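Local coordinates for protein internalin C2 (Listeria monocytogenes serotype 4b str. F2365, PDB 4FHO) that is a leucine-rich-repeat protein of the internalin family and probably takes part in bacterial adhesion to, or invasion of, host cells, at residues A54-T60 and E75-I81; L68-L74 and L90-E95; L120-T126 and Y141-I147. All blocks are in the same frame, centred on the assembly; numbering follows the deposited sequence.

Contact 1: A54-T60 and E75-I81; sequences AFNTGVT and ELKDNQI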
loop_
_atom_site.group_PDB
_atom_site.type_symbol
_atom_site.label_atom_id
_atom_site.label_comp_id
_atom_site.label_asym_id
_atom_site.label_seq_id
_atom_site.Cartn_x
_atom_site.Cartn_y
_atom_site.Cartn_z
ATOM N N ALA A 54 12.617 -0.552 7.811
ATOM C CA ALA A 54 12.680 -1.191 9.135
ATOM C C ALA A 54 11.769 -2.441 9.155
ATOM O O ALA A 54 10.963 -2.619 10.063
ATOM C CB ALA A 54 12.288 -0.190 10.215
ATOM N N PHE A 55 11.913 -3.257 8.104
ATOM C CA PHE A 55 11.223 -4.545 7.883
ATOM C C PHE A 55 11.495 -5.477 9.057
ATOM O O PHE A 55 12.637 -5.696 9.396
ATOM C CB PHE A 55 11.731 -5.204 6.556
ATOM C CG PHE A 55 11.508 -6.703 6.466
ATOM C CD1 PHE A 55 10.203 -7.240 6.463
ATOM C CD2 PHE A 55 12.592 -7.591 6.378
ATOM C CE1 PHE A 55 9.985 -8.625 6.384
ATOM C CE2 PHE A 55 12.377 -8.978 6.304
ATOM C CZ PHE A 55 11.072 -9.495 6.305
ATOM N N ASN A 56 10.437 -5.983 9.688
ATOM C CA ASN A 56 10.531 -7.069 10.687
ATOM C C ASN A 56 11.454 -6.793 11.895
ATOM O O ASN A 56 12.252 -7.639 12.273
ATOM C CB ASN A 56 10.916 -8.392 9.972
ATOM C CG ASN A 56 10.693 -9.632 10.841
ATOM O OD1 ASN A 56 9.776 -9.678 11.665
ATOM N ND2 ASN A 56 11.558 -10.626 10.683
ATOM N N THR A 57 11.326 -5.604 12.482
ATOM C CA THR A 57 12.182 -5.142 13.588
ATOM C C THR A 57 11.403 -4.727 14.837
ATOM O O THR A 57 11.974 -4.129 15.734
ATOM C CB THR A 57 13.071 -3.961 13.145
ATOM O OG1 THR A 57 12.229 -2.902 12.634
ATOM C CG2 THR A 57 14.069 -4.390 12.072
ATOM N N GLY A 58 10.125 -5.065 14.909
ATOM C CA GLY A 58 9.328 -4.792 16.085
ATOM C C GLY A 58 8.901 -3.346 16.278
ATOM O O GLY A 58 8.655 -2.965 17.395
ATOM N N VAL A 59 8.742 -2.573 15.195
ATOM C CA VAL A 59 8.263 -1.175 15.279
ATOM C C VAL A 59 6.796 -1.165 15.734
ATOM O O VAL A 59 5.965 -1.847 15.161
ATOM C CB VAL A 59 8.380 -0.414 13.940
ATOM C CG1 VAL A 59 7.795 1.002 14.035
ATOM C CG2 VAL A 59 9.834 -0.383 13.469
ATOM N N THR A 60 6.515 -0.443 16.808
ATOM C CA THR A 60 5.148 -0.265 17.333
ATOM C C THR A 60 4.581 1.142 17.170
ATOM O O THR A 60 3.388 1.313 17.327
ATOM C CB THR A 60 5.041 -0.686 18.805
ATOM O OG1 THR A 60 5.909 0.111 19.621
ATOM C CG2 THR A 60 5.425 -2.123 18.936
ATOM N N GLU A 75 9.341 1.418 4.020
ATOM C CA GLU A 75 9.261 -0.030 4.027
ATOM C C GLU A 75 9.142 -0.450 5.489
ATOM O O GLU A 75 10.135 -0.433 6.236
ATOM C CB GLU A 75 10.500 -0.629 3.341
ATOM C CG GLU A 75 10.644 -0.226 1.881
ATOM C CD GLU A 75 11.907 -0.768 1.205
ATOM O OE1 GLU A 75 12.905 -1.096 1.893
ATOM O OE2 GLU A 75 11.898 -0.851 -0.044
ATOM N N LEU A 76 7.923 -0.811 5.889
ATOM C CA LEU A 76 7.603 -1.134 7.284
ATOM C C LEU A 76 6.861 -2.461 7.415
ATOM O O LEU A 76 6.119 -2.671 8.396
ATOM C CB LEU A 76 6.813 0.016 7.911
ATOM C CG LEU A 76 7.559 1.341 8.101
ATOM C CD1 LEU A 76 6.631 2.458 8.571
ATOM C CD2 LEU A 76 8.738 1.215 9.053
ATOM N N LYS A 77 7.109 -3.376 6.467
ATOM C CA LYS A 77 6.534 -4.725 6.477
ATOM C C LYS A 77 6.829 -5.494 7.781
ATOM O O LYS A 77 7.933 -5.415 8.326
ATOM C CB LYS A 77 6.992 -5.550 5.241
ATOM C CG LYS A 77 6.581 -7.021 5.235
ATOM C CD LYS A 77 6.881 -7.722 3.907
ATOM C CE LYS A 77 6.201 -9.082 3.868
ATOM N NZ LYS A 77 6.743 -9.971 2.803
ATOM N N ASP A 78 5.813 -6.220 8.257
ATOM C CA ASP A 78 5.940 -7.161 9.388
ATOM C C ASP A 78 6.372 -6.519 10.699
ATOM O O ASP A 78 7.192 -7.045 11.408
ATOM C CB ASP A 78 6.825 -8.355 9.010
ATOM C CG ASP A 78 6.179 -9.267 7.964
ATOM O OD1 ASP A 78 4.938 -9.289 7.834
ATOM O OD2 ASP A 78 6.935 -9.987 7.289
ATOM N N ASN A 79 5.793 -5.357 10.988
ATOM C CA ASN A 79 5.946 -4.690 12.273
ATOM C C ASN A 79 4.592 -4.764 12.997
ATOM O O ASN A 79 3.686 -5.478 12.540
ATOM C CB ASN A 79 6.488 -3.280 12.036
ATOM C CG ASN A 79 7.972 -3.293 11.661
ATOM O OD1 ASN A 79 8.794 -3.777 12.421
ATOM N ND2 ASN A 79 8.295 -2.840 10.468
ATOM N N GLN A 80 4.446 -4.048 14.114
ATOM C CA GLN A 80 3.201 -4.056 14.876
ATOM C C GLN A 80 2.687 -2.628 15.031
ATOM O O GLN A 80 2.362 -2.192 16.120
ATOM C CB GLN A 80 3.399 -4.752 16.229
ATOM C CG GLN A 80 3.771 -6.232 16.099
ATOM C CD GLN A 80 5.242 -6.452 15.816
ATOM O OE1 GLN A 80 6.095 -5.832 16.442
ATOM N NE2 GLN A 80 5.544 -7.297 14.829
ATOM N N ILE A 81 2.561 -1.931 13.909
ATOM C CA ILE A 81 2.156 -0.524 13.894
ATOM C C ILE A 81 0.625 -0.512 13.883
ATOM O O ILE A 81 0.023 -1.225 13.101
ATOM C CB ILE A 81 2.747 0.215 12.657
ATOM C CG1 ILE A 81 4.288 0.289 12.762
ATOM C CG2 ILE A 81 2.180 1.622 12.528
ATOM C CD1 ILE A 81 4.989 0.563 11.451
HETATM O O HOH W 1 8.566 -7.155 13.993
#

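Contact 2: L68-L74 and L90-E95; sequences LNNLIGL and LTKITE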
loop_
_atom_site.group_PDB
_atom_site.type_symbol
_atom_site.label_atom_id
_atom_site.label_comp_id
_atom_site.label_asym_id
_atom_site.label_seq_id
_atom_site.Cartn_x
_atom_site.Cartn_y
_atom_site.Cartn_z
ATOM N N LEU A 68 10.135 13.799 8.413
ATOM C CA LEU A 68 10.803 13.358 7.189
ATOM C C LEU A 68 10.020 13.893 5.970
ATOM O O LEU A 68 9.333 13.134 5.278
ATOM C CB LEU A 68 10.982 11.832 7.190
ATOM C CG LEU A 68 11.613 11.226 8.454
ATOM C CD1 LEU A 68 11.817 9.736 8.251
ATOM C CD2 LEU A 68 12.927 11.882 8.827
ATOM N N ASN A 69 10.170 15.202 5.711
ATOM C CA ASN A 69 9.390 15.920 4.671
ATOM C C ASN A 69 9.563 15.345 3.261
ATOM O O ASN A 69 8.584 15.188 2.540
ATOM C CB ASN A 69 9.718 17.420 4.632
ATOM C CG ASN A 69 9.359 18.134 5.913
ATOM O OD1 ASN A 69 8.190 18.186 6.313
ATOM N ND2 ASN A 69 10.368 18.682 6.575
ATOM N N ASN A 70 10.804 15.007 2.902
ATOM C CA ASN A 70 11.152 14.536 1.558
ATOM C C ASN A 70 11.220 13.004 1.431
ATOM O O ASN A 70 11.803 12.506 0.464
ATOM C CB ASN A 70 12.482 15.182 1.114
ATOM C CG ASN A 70 12.424 16.702 1.150
ATOM O OD1 ASN A 70 11.411 17.293 0.790
ATOM N ND2 ASN A 70 13.501 17.335 1.609
ATOM N N LEU A 71 10.605 12.276 2.381
ATOM C CA LEU A 71 10.534 10.801 2.341
ATOM C C LEU A 71 9.756 10.379 1.080
ATOM O O LEU A 71 8.688 10.934 0.793
ATOM C CB LEU A 71 9.849 10.250 3.590
ATOM C CG LEU A 71 9.933 8.731 3.837
ATOM C CD1 LEU A 71 11.361 8.289 4.095
ATOM C CD2 LEU A 71 9.029 8.375 5.004
ATOM N N ILE A 72 10.347 9.458 0.328
ATOM C CA ILE A 72 9.832 8.913 -0.935
ATOM C C ILE A 72 9.364 7.455 -0.768
ATOM O O ILE A 72 8.312 7.097 -1.284
ATOM C CB ILE A 72 10.911 9.022 -2.049
ATOM C CG1 ILE A 72 11.079 10.483 -2.485
ATOM C CG2 ILE A 72 10.563 8.197 -3.282
ATOM C CD1 ILE A 72 12.292 10.730 -3.359
ATOM N N GLY A 73 10.147 6.636 -0.068
ATOM C CA GLY A 73 9.852 5.209 0.150
ATOM C C GLY A 73 9.865 4.856 1.626
ATOM O O GLY A 73 10.800 5.224 2.336
ATOM N N LEU A 74 8.830 4.158 2.093
ATOM C CA LEU A 74 8.739 3.705 3.477
ATOM C C LEU A 74 8.412 2.211 3.489
ATOM O O LEU A 74 7.362 1.804 3.013
ATOM C CB LEU A 74 7.685 4.538 4.242
ATOM C CG LEU A 74 7.615 4.382 5.763
ATOM C CD1 LEU A 74 8.960 4.608 6.468
ATOM C CD2 LEU A 74 6.560 5.323 6.307
ATOM N N LEU A 90 2.690 14.002 4.928
ATOM C CA LEU A 90 3.765 13.693 3.981
ATOM C C LEU A 90 3.242 13.867 2.557
ATOM O O LEU A 90 2.189 13.322 2.214
ATOM C CB LEU A 90 4.301 12.272 4.164
ATOM C CG LEU A 90 4.978 11.916 5.505
ATOM C CD1 LEU A 90 5.533 10.508 5.480
ATOM C CD2 LEU A 90 6.083 12.893 5.871
ATOM N N THR A 91 3.979 14.631 1.750
ATOM C CA THR A 91 3.545 15.040 0.408
ATOM C C THR A 91 4.335 14.422 -0.755
ATOM O O THR A 91 3.882 14.536 -1.890
ATOM C CB THR A 91 3.598 16.579 0.285
ATOM O OG1 THR A 91 4.945 17.024 0.495
ATOM C CG2 THR A 91 2.671 17.235 1.326
ATOM N N LYS A 92 5.474 13.767 -0.485
ATOM C CA LYS A 92 6.348 13.164 -1.519
ATOM C C LYS A 92 6.516 11.624 -1.453
ATOM O O LYS A 92 7.252 11.065 -2.264
ATOM C CB LYS A 92 7.728 13.834 -1.463
ATOM C CG LYS A 92 7.670 15.312 -1.813
ATOM C CD LYS A 92 9.042 15.959 -1.818
ATOM C CE LYS A 92 8.933 17.472 -1.906
ATOM N NZ LYS A 92 10.220 18.082 -1.476
ATOM N N ILE A 93 5.832 10.952 -0.514
ATOM C CA ILE A 93 5.874 9.478 -0.401
ATOM C C ILE A 93 5.207 8.865 -1.645
ATOM O O ILE A 93 4.086 9.246 -1.982
ATOM C CB ILE A 93 5.266 8.968 0.943
ATOM C CG1 ILE A 93 5.406 7.442 1.082
ATOM C CG2 ILE A 93 3.803 9.338 1.095
ATOM C CD1 ILE A 93 5.212 6.943 2.502
ATOM N N THR A 94 5.951 8.023 -2.375
ATOM C CA THR A 94 5.425 7.270 -3.549
ATOM C C THR A 94 5.299 5.745 -3.330
ATOM O O THR A 94 4.564 5.095 -4.060
ATOM C CB THR A 94 6.263 7.517 -4.826
ATOM O OG1 THR A 94 7.588 7.013 -4.666
ATOM C CG2 THR A 94 6.332 9.004 -5.162
ATOM N N GLU A 95 6.047 5.216 -2.359
ATOM C CA GLU A 95 6.102 3.793 -2.045
ATOM C C GLU A 95 5.849 3.642 -0.553
ATOM O O GLU A 95 6.637 4.128 0.263
ATOM C CB GLU A 95 7.470 3.222 -2.440
ATOM C CG GLU A 95 7.667 1.745 -2.114
ATOM C CD GLU A 95 8.764 1.482 -1.082
ATOM O OE1 GLU A 95 9.959 1.384 -1.465
ATOM O OE2 GLU A 95 8.428 1.338 0.116
HETATM O O HOH W 2 6.974 12.966 1.839
#

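Contact 3: L120-T126 and Y141-I147; sequences LTSTQIT and YLDLNQI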
loop_
_atom_site.group_PDB
_atom_site.type_symbol
_atom_site.label_atom_id
_atom_site.label_comp_id
_atom_site.label_asym_id
_atom_site.label_seq_id
_atom_site.Cartn_x
_atom_site.Cartn_y
_atom_site.Cartn_z
ATOM N N LEU A 120 -0.852 -3.206 1.405
ATOM C CA LEU A 120 -1.693 -3.377 2.591
ATOM C C LEU A 120 -2.074 -4.849 2.841
ATOM O O LEU A 120 -3.089 -5.144 3.490
ATOM C CB LEU A 120 -2.935 -2.477 2.491
ATOM C CG LEU A 120 -2.668 -0.974 2.406
ATOM C CD1 LEU A 120 -3.978 -0.283 2.044
ATOM C CD2 LEU A 120 -2.045 -0.417 3.693
ATOM N N THR A 121 -1.212 -5.767 2.376
ATOM C CA THR A 121 -1.346 -7.205 2.628
ATOM C C THR A 121 -1.412 -7.513 4.132
ATOM O O THR A 121 -0.605 -7.018 4.863
ATOM C CB THR A 121 -0.180 -7.986 1.984
ATOM O OG1 THR A 121 -0.125 -7.683 0.569
ATOM C CG2 THR A 121 -0.334 -9.498 2.219
ATOM N N SER A 122 -2.409 -8.280 4.568
ATOM C CA SER A 122 -2.518 -8.755 5.969
ATOM C C SER A 122 -2.487 -7.609 6.975
ATOM O O SER A 122 -1.637 -7.593 7.861
ATOM C CB SER A 122 -1.400 -9.778 6.285
ATOM O OG SER A 122 -1.400 -10.830 5.356
ATOM N N THR A 123 -3.326 -6.599 6.749
ATOM C CA THR A 123 -3.429 -5.431 7.642
ATOM C C THR A 123 -4.715 -5.395 8.465
ATOM O O THR A 123 -4.984 -4.405 9.154
ATOM C CB THR A 123 -3.157 -4.119 6.892
ATOM O OG1 THR A 123 -4.041 -3.986 5.778
ATOM C CG2 THR A 123 -1.687 -4.119 6.389
ATOM N N GLN A 124 -5.464 -6.503 8.439
ATOM C CA GLN A 124 -6.746 -6.642 9.136
ATOM C C GLN A 124 -7.753 -5.559 8.751
ATOM O O GLN A 124 -8.559 -5.149 9.586
ATOM C CB GLN A 124 -6.551 -6.657 10.669
ATOM C CG GLN A 124 -5.555 -7.687 11.159
ATOM C CD GLN A 124 -5.308 -7.635 12.659
ATOM O OE1 GLN A 124 -6.162 -7.227 13.432
ATOM N NE2 GLN A 124 -4.145 -8.060 13.058
ATOM N N ILE A 125 -7.727 -5.119 7.497
ATOM C CA ILE A 125 -8.693 -4.125 7.001
ATOM C C ILE A 125 -9.926 -4.815 6.418
ATOM O O ILE A 125 -9.860 -5.949 5.908
ATOM C CB ILE A 125 -8.049 -3.074 6.037
ATOM C CG1 ILE A 125 -7.502 -3.679 4.737
ATOM C CG2 ILE A 125 -6.949 -2.308 6.782
ATOM C CD1 ILE A 125 -6.876 -2.657 3.797
ATOM N N THR A 126 -11.062 -4.144 6.530
ATOM C CA THR A 126 -12.322 -4.583 5.915
ATOM C C THR A 126 -12.820 -3.644 4.815
ATOM O O THR A 126 -13.718 -4.009 4.091
ATOM C CB THR A 126 -13.419 -4.741 6.993
ATOM O OG1 THR A 126 -13.710 -3.470 7.577
ATOM C CG2 THR A 126 -12.947 -5.693 8.108
ATOM N N TYR A 141 -1.560 -3.770 -3.388
ATOM C CA TYR A 141 -1.752 -5.089 -2.774
ATOM C C TYR A 141 -2.761 -4.990 -1.635
ATOM O O TYR A 141 -2.508 -4.322 -0.636
ATOM C CB TYR A 141 -0.443 -5.665 -2.229
ATOM C CG TYR A 141 0.742 -5.696 -3.165
ATOM C CD1 TYR A 141 1.575 -4.580 -3.314
ATOM C CD2 TYR A 141 1.085 -6.868 -3.865
ATOM C CE1 TYR A 141 2.699 -4.617 -4.163
ATOM C CE2 TYR A 141 2.196 -6.908 -4.722
ATOM C CZ TYR A 141 3.000 -5.785 -4.860
ATOM O OH TYR A 141 4.096 -5.812 -5.683
ATOM N N LEU A 142 -3.868 -5.716 -1.761
ATOM C CA LEU A 142 -4.912 -5.788 -0.736
ATOM C C LEU A 142 -5.164 -7.212 -0.212
ATOM O O LEU A 142 -6.177 -7.457 0.427
ATOM C CB LEU A 142 -6.196 -5.197 -1.324
ATOM C CG LEU A 142 -6.174 -3.688 -1.604
ATOM C CD1 LEU A 142 -7.489 -3.227 -2.244
ATOM C CD2 LEU A 142 -5.894 -2.845 -0.366
ATOM N N ASP A 143 -4.206 -8.118 -0.422
ATOM C CA ASP A 143 -4.376 -9.553 -0.141
ATOM C C ASP A 143 -4.466 -9.856 1.335
ATOM O O ASP A 143 -3.884 -9.145 2.126
ATOM C CB ASP A 143 -3.189 -10.367 -0.676
ATOM C CG ASP A 143 -2.949 -10.117 -2.135
ATOM O OD1 ASP A 143 -3.601 -10.761 -2.967
ATOM O OD2 ASP A 143 -2.161 -9.204 -2.433
ATOM N N LEU A 144 -5.197 -10.917 1.680
ATOM C CA LEU A 144 -5.217 -11.473 3.050
ATOM C C LEU A 144 -5.844 -10.486 4.073
ATOM O O LEU A 144 -5.332 -10.277 5.163
ATOM C CB LEU A 144 -3.821 -11.958 3.469
ATOM C CG LEU A 144 -3.186 -13.049 2.571
ATOM C CD1 LEU A 144 -1.655 -13.063 2.641
ATOM C CD2 LEU A 144 -3.761 -14.368 3.022
ATOM N N ASN A 145 -6.943 -9.876 3.668
ATOM C CA ASN A 145 -7.761 -9.006 4.499
ATOM C C ASN A 145 -9.191 -9.573 4.517
ATOM O O ASN A 145 -9.388 -10.766 4.258
ATOM C CB ASN A 145 -7.615 -7.577 3.953
ATOM C CG ASN A 145 -6.246 -6.989 4.257
ATOM O OD1 ASN A 145 -5.870 -6.895 5.399
ATOM N ND2 ASN A 145 -5.497 -6.624 3.230
ATOM N N GLN A 146 -10.184 -8.763 4.869
ATOM C CA GLN A 146 -11.591 -9.187 4.819
ATOM C C GLN A 146 -12.407 -8.140 4.068
ATOM O O GLN A 146 -13.451 -7.705 4.531
ATOM C CB GLN A 146 -12.120 -9.442 6.240
ATOM C CG GLN A 146 -11.338 -10.536 6.963
ATOM C CD GLN A 146 -11.807 -10.818 8.377
ATOM O OE1 GLN A 146 -12.952 -10.550 8.742
ATOM N NE2 GLN A 146 -10.910 -11.373 9.183
ATOM N N ILE A 147 -11.906 -7.764 2.890
ATOM C CA ILE A 147 -12.495 -6.738 2.050
ATOM C C ILE A 147 -13.594 -7.383 1.203
ATOM O O ILE A 147 -13.407 -8.461 0.629
ATOM C CB ILE A 147 -11.441 -6.080 1.124
ATOM C CG1 ILE A 147 -10.381 -5.329 1.965
ATOM C CG2 ILE A 147 -12.113 -5.124 0.115
ATOM C CD1 ILE A 147 -9.072 -5.105 1.239
HETATM O O HOH W 3 0.302 -9.751 -1.185
HETATM O O HOH W 4 -5.629 -9.293 7.692
#

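Contact 1: A54-T60 and E75-I81
Asn79 turns its CG away from its own carbonyl carbon and beside its backbone N (chi1 -74°), which sends the amide into the bend of 54-60, while Thr57 holds OG1 between its N and carbonyl carbon (chi1 56°). Both side chains thereby reach Ala54 O, from opposite faces of that carbonyl: Asn79 ND2 at 2.7 Å, with the acceptor lying in the plane of the amide, and Thr57 OG1 at 2.9 Å. The second hydrogen of ND2 goes to Leu76 O of its own segment, 3.0 Å away and above that carbonyl plane. OD1 takes the backbone N-H groups of Thr57 (3.1 Å) and Val59 (3.0 Å), again from opposite faces, so the buried amide is fixed against rotation at both ends. This is the asparagine of the leucine-rich-repeat consensus, bonding into the turn of the preceding coil. Backbone bonds continue the pairing, from Ala54 N to Glu75 O, Asn56 N to Lys77 O and Gln80 N to Val59 O. At the outer side the Phe55 ring runs alongside the aliphatic part of Lys77, with CD1 3.8 Å from Lys77 CB, and Asp78 OD2 meets the ring edge at CE1. A water joins Gly58 N, Asp78 O and Gln80 NE2. Inward, Val59 CG1 packs on Ile81 CG1 at 3.8 Å. The two loops follow strands 51-53 and 73-75; helix 22-31 touches Thr57 and Val59 through Ala23, and on the next coil Asn101 bonds to Leu76 O and Ile81 N.

Contact 2: L68-L74 and L90-E95
Ile72 O is gripped by two backbone N-H groups of the next coil, Thr94 N at 2.8 Å, in the carbonyl plane and on a lone pair, and Glu95 N at 3.1 Å, nearly in line with the C=O bond. The hydroxyl of Thr94 adds a weak bond to the same oxygen. In this leucine-rich-repeat solenoid the pair of hydrogen bonds to one acceptor marks the entry into the parallel sheet, where Gly73 pairs with Glu95 and Leu74 N then donates to Glu95 O at 2.9 Å. Gly73 CA makes a CA-H...O contact to the same Glu95 O at 3.4 Å. Before the strand the coils are joined through water: one molecule donates to Asn69 O and Leu71 O and accepts from Lys92 N. The Lys92 chain, extended beyond CG, runs alongside Asn70 and puts NZ 2.7 Å from Asn70 OD1, above the plane of that amide. Asn70 ND2 bonds to Asp47 O, which ties this corner to the end of helix 43-47. Leu68, Leu71, Leu74, Leu90 and Ile93 are buried in the core. Ile93 has CG1 anti to its backbone N (chi1 -176°), and its CD1 reaches Leu74 CB at 3.9 Å. Leu71 also packs on Leu52 of strand 51-53, and its CD2 meets Leu90 CD1 at 4.1 Å, whereas the other methyl of Leu90, CD2, lies 3.3 Å from Leu68 O.

Contact 3: L120-T126 and Y141-I147
From its CB, 3.4 Å from Ile125 O, the Asn145 side chain enters the bend of 120-126, in the asparagine position of the leucine-rich-repeat consensus. CG lies 3.6 Å from Ile125 CG1, the two side chains crossing at a slant. At the tip the two amide atoms part company. OD1 accepts from Thr123 N at 2.9 Å, in the carbonyl plane on a lone pair, and weakly from Ile125 N. ND2 gives one hydrogen to Leu120 O at 2.8 Å and the other to Leu142 O, the latter above its carbonyl plane. Thr123 OG1 also bonds to Leu120 O, from the opposite face to ND2. Its chi1 of 56° folds the hydroxyl back over its own segment for this purpose. The amide thus joins both coils and cannot flip without losing these bonds. Three backbone bonds also join the coils: Leu120 N to Tyr141 O, Ser122 N to Asp143 O and Gln146 N to Ile125 O. One water bridges Gln124 N and Leu144 O. Toward the sheet another water donates to Thr121 OG1 and Asp143 OD2, side chains that are also held by Asp119 and Ser163 respectively, while the ring of Tyr141 meets that of Tyr161 on the following coil. Inside, Leu142 lies side by side with Leu120, their methyls CD2 and CD1 4.0 Å apart. On the outer surface Leu144 lies against Ser122: Ser122 OG is 3.3 Å from Leu144 CB and 3.5 Å from Leu144 CD1.

Following the chain from the N terminus, 54-60 leaves strand 51-53, and the next coil brings 68-74 and strand 73-75, whose end begins 75-81 and closes contact 1. Contact 2 opens inside that loop and closes only at 90-95, so in chain order the two cross: one lies after the strands and the other before and at their start. Their centres are about 17 Å apart, yet in the conformer given for Glu95 they touch, Glu95 against Glu75. Contact 3 follows in series, three coils beyond contact 1, and repeats its scheme between the loops after strands 117-119 and 139-141. Together they tie successive coils on both flanks of the parallel sheet.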